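Local structure of Mll2253 protein (Mesorhizobium loti, 3Q63) at residues R9-E14 and G123-W128. The protein is of unknown function but belongs to the AHA1 family, whose helix-grip fold of the Bet v 1-like type often forms a ligand-binding cavity. Residues are numbered along the deposited sequence; the frame is centred on the assembly and turned at random.
Sequences RTVVVE and GAKMGW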
loop_
_atom_site.group_PDB
_atom_site.type_symbol
_atom_site.label_atom_id
_atom_site.label_comp_id
_atom_site.label_asym_id
_atom_site.label_seq_id
_atom_site.Cartn_x
_atom_site.Cartn_y
_atom_site.Cartn_z
ATOM N N ARG B 9 -10.799 9.690 16.809
ATOM C CA ARG B 9 -10.751 8.315 17.294
ATOM C C ARG B 9 -9.330 7.762 17.267
ATOM O O ARG B 9 -8.416 8.380 16.719
ATOM C CB ARG B 9 -11.668 7.413 16.458
ATOM C CG ARG B 9 -13.098 7.936 16.282
ATOM C CD ARG B 9 -14.112 6.792 16.148
ATOM N NE ARG B 9 -14.326 6.132 17.437
ATOM C CZ ARG B 9 -15.123 5.085 17.641
ATOM N NH1 ARG B 9 -15.234 4.576 18.864
ATOM N NH2 ARG B 9 -15.805 4.545 16.633
ATOM N N THR B 10 -9.152 6.590 17.856
ATOM C CA THR B 10 -7.844 5.968 17.904
ATOM C C THR B 10 -7.963 4.467 17.713
ATOM O O THR B 10 -8.843 3.833 18.285
ATOM C CB THR B 10 -7.154 6.266 19.242
ATOM O OG1 THR B 10 -5.960 5.483 19.351
ATOM C CG2 THR B 10 -8.076 5.926 20.391
ATOM N N VAL B 11 -7.085 3.908 16.891
ATOM C CA VAL B 11 -7.095 2.482 16.630
ATOM C C VAL B 11 -6.125 1.766 17.563
ATOM O O VAL B 11 -4.964 2.154 17.691
ATOM C CB VAL B 11 -6.710 2.190 15.168
ATOM C CG1 VAL B 11 -6.666 0.692 14.922
ATOM C CG2 VAL B 11 -7.716 2.853 14.234
ATOM N N VAL B 12 -6.613 0.723 18.226
ATOM C CA VAL B 12 -5.780 -0.047 19.141
ATOM C C VAL B 12 -5.785 -1.516 18.731
ATOM O O VAL B 12 -6.839 -2.095 18.484
ATOM C CB VAL B 12 -6.290 0.064 20.595
ATOM C CG1 VAL B 12 -5.338 -0.679 21.540
ATOM C CG2 VAL B 12 -6.404 1.521 20.994
ATOM N N VAL B 13 -4.594 -2.100 18.646
ATOM C CA VAL B 13 -4.435 -3.499 18.287
ATOM C C VAL B 13 -3.411 -4.107 19.248
ATOM O O VAL B 13 -2.356 -3.519 19.498
ATOM C CB VAL B 13 -3.949 -3.664 16.824
ATOM C CG1 VAL B 13 -3.763 -5.135 16.498
ATOM C CG2 VAL B 13 -4.972 -3.052 15.859
ATOM N N GLU B 14 -3.736 -5.268 19.809
ATOM C CA GLU B 14 -2.841 -5.935 20.757
ATOM C C GLU B 14 -2.587 -7.370 20.319
ATOM O O GLU B 14 -3.440 -8.002 19.698
ATOM C CB GLU B 14 -3.454 -5.907 22.162
ATOM C CG GLU B 14 -3.832 -4.504 22.634
ATOM C CD GLU B 14 -4.328 -4.463 24.072
ATOM O OE1 GLU B 14 -3.489 -4.434 24.988
ATOM O OE2 GLU B 14 -5.560 -4.458 24.285
ATOM N N GLY B 123 -9.741 1.223 7.887
ATOM C CA GLY B 123 -8.643 0.612 7.162
ATOM C C GLY B 123 -7.510 0.217 8.092
ATOM O O GLY B 123 -6.881 -0.826 7.914
ATOM N N ALA B 124 -7.250 1.056 9.089
ATOM C CA ALA B 124 -6.193 0.789 10.052
ATOM C C ALA B 124 -6.588 -0.352 10.983
ATOM O O ALA B 124 -5.743 -1.141 11.404
ATOM C CB ALA B 124 -5.893 2.052 10.862
ATOM N N LYS B 125 -7.878 -0.438 11.300
ATOM C CA LYS B 125 -8.378 -1.485 12.184
ATOM C C LYS B 125 -8.114 -2.875 11.632
ATOM O O LYS B 125 -7.786 -3.789 12.382
ATOM C CB LYS B 125 -9.883 -1.323 12.426
ATOM C CG LYS B 125 -10.252 -0.189 13.378
ATOM C CD LYS B 125 -11.744 -0.201 13.698
ATOM C CE LYS B 125 -12.116 -1.385 14.581
ATOM N NZ LYS B 125 -11.634 -1.227 15.991
HETATM N N MSE B 126 -8.265 -3.049 10.326
HETATM C CA MSE B 126 -8.017 -4.360 9.750
HETATM C C MSE B 126 -6.658 -4.402 9.063
HETATM O O MSE B 126 -6.168 -5.473 8.706
HETATM C CB MSE B 126 -9.128 -4.733 8.770
HETATM C CG MSE B 126 -9.267 -3.794 7.599
HETATM SE SE MSE B 126 -10.898 -4.148 6.618
HETATM C CE MSE B 126 -10.480 -5.934 6.017
ATOM N N GLY B 127 -6.043 -3.233 8.903
ATOM C CA GLY B 127 -4.742 -3.168 8.266
ATOM C C GLY B 127 -3.627 -3.599 9.204
ATOM O O GLY B 127 -2.712 -4.320 8.801
ATOM N N TRP B 128 -3.701 -3.167 10.459
ATOM C CA TRP B 128 -2.670 -3.521 11.431
ATOM C C TRP B 128 -2.612 -5.013 11.757
ATOM O O TRP B 128 -1.531 -5.565 11.953
ATOM C CB TRP B 128 -2.829 -2.686 12.708
ATOM C CG TRP B 128 -2.206 -1.337 12.549
ATOM C CD1 TRP B 128 -2.850 -0.145 12.354
ATOM C CD2 TRP B 128 -0.805 -1.057 12.461
ATOM N NE1 TRP B 128 -1.934 0.861 12.146
ATOM C CE2 TRP B 128 -0.671 0.330 12.205
ATOM C CE3 TRP B 128 0.354 -1.843 12.571
ATOM C CZ2 TRP B 128 0.578 0.947 12.054
ATOM C CZ3 TRP B 128 1.598 -1.228 12.422
ATOM C CH2 TRP B 128 1.696 0.155 12.166
HETATM O O HOH W 1 -9.407 0.099 17.843
#
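V11 and V13 of the edge strand face helix 118-141, and the two segments run nearly parallel. Their axes come within 8.3 Å at an angle of 14°. V11 sits closest to K125, at 6.1 Å between CA atoms, and the CA atom of V13 lies nearest that of W128. No direct hydrogen bond joins strand to helix.

V11 touches the helix with both methyls. CG1, anti to the backbone N (chi1 178°), rests on the helix backbone, 3.9 Å from K125 CA. CG2 meets A124 CB at 3.9 Å. K125 CG lies against both methyls, 4.0 Å from V11 CG1. Cutting V11 back to an alanine removes both methyls, which would probably leave A124 CB and K125 CG without their apolar partners and open a gap between strand and helix. Two residues along the strand and one helical turn on, V13 CG2 touches W128 CB at 3.8 Å. This contact uses the base of the tryptophan, not its indole. The W128 side chain reaches strand 103-113, touching M108, with NE1 hydrogen-bonded to Q110 OE1; the ring meets F131 edge-to-face.

K125 bends at chi3 and chi4, which brings its amine back toward the strand edge. A water accepts a hydrogen bond from V12 N at 2.9 Å and a weak one from K125 NZ. It links the two segments, weakly on the lysine side, and gives V12 N a partner on the edge where this chain adds no further strand.

The strand's other edge pairs with 103-113. The packing belongs to the helix-grip fold, in which the long C-terminal helix lies against a curved antiparallel sheet. The chemistry implies a buried apolar seam of methyl and methylene groups, with polar linkage through water at its lysine side.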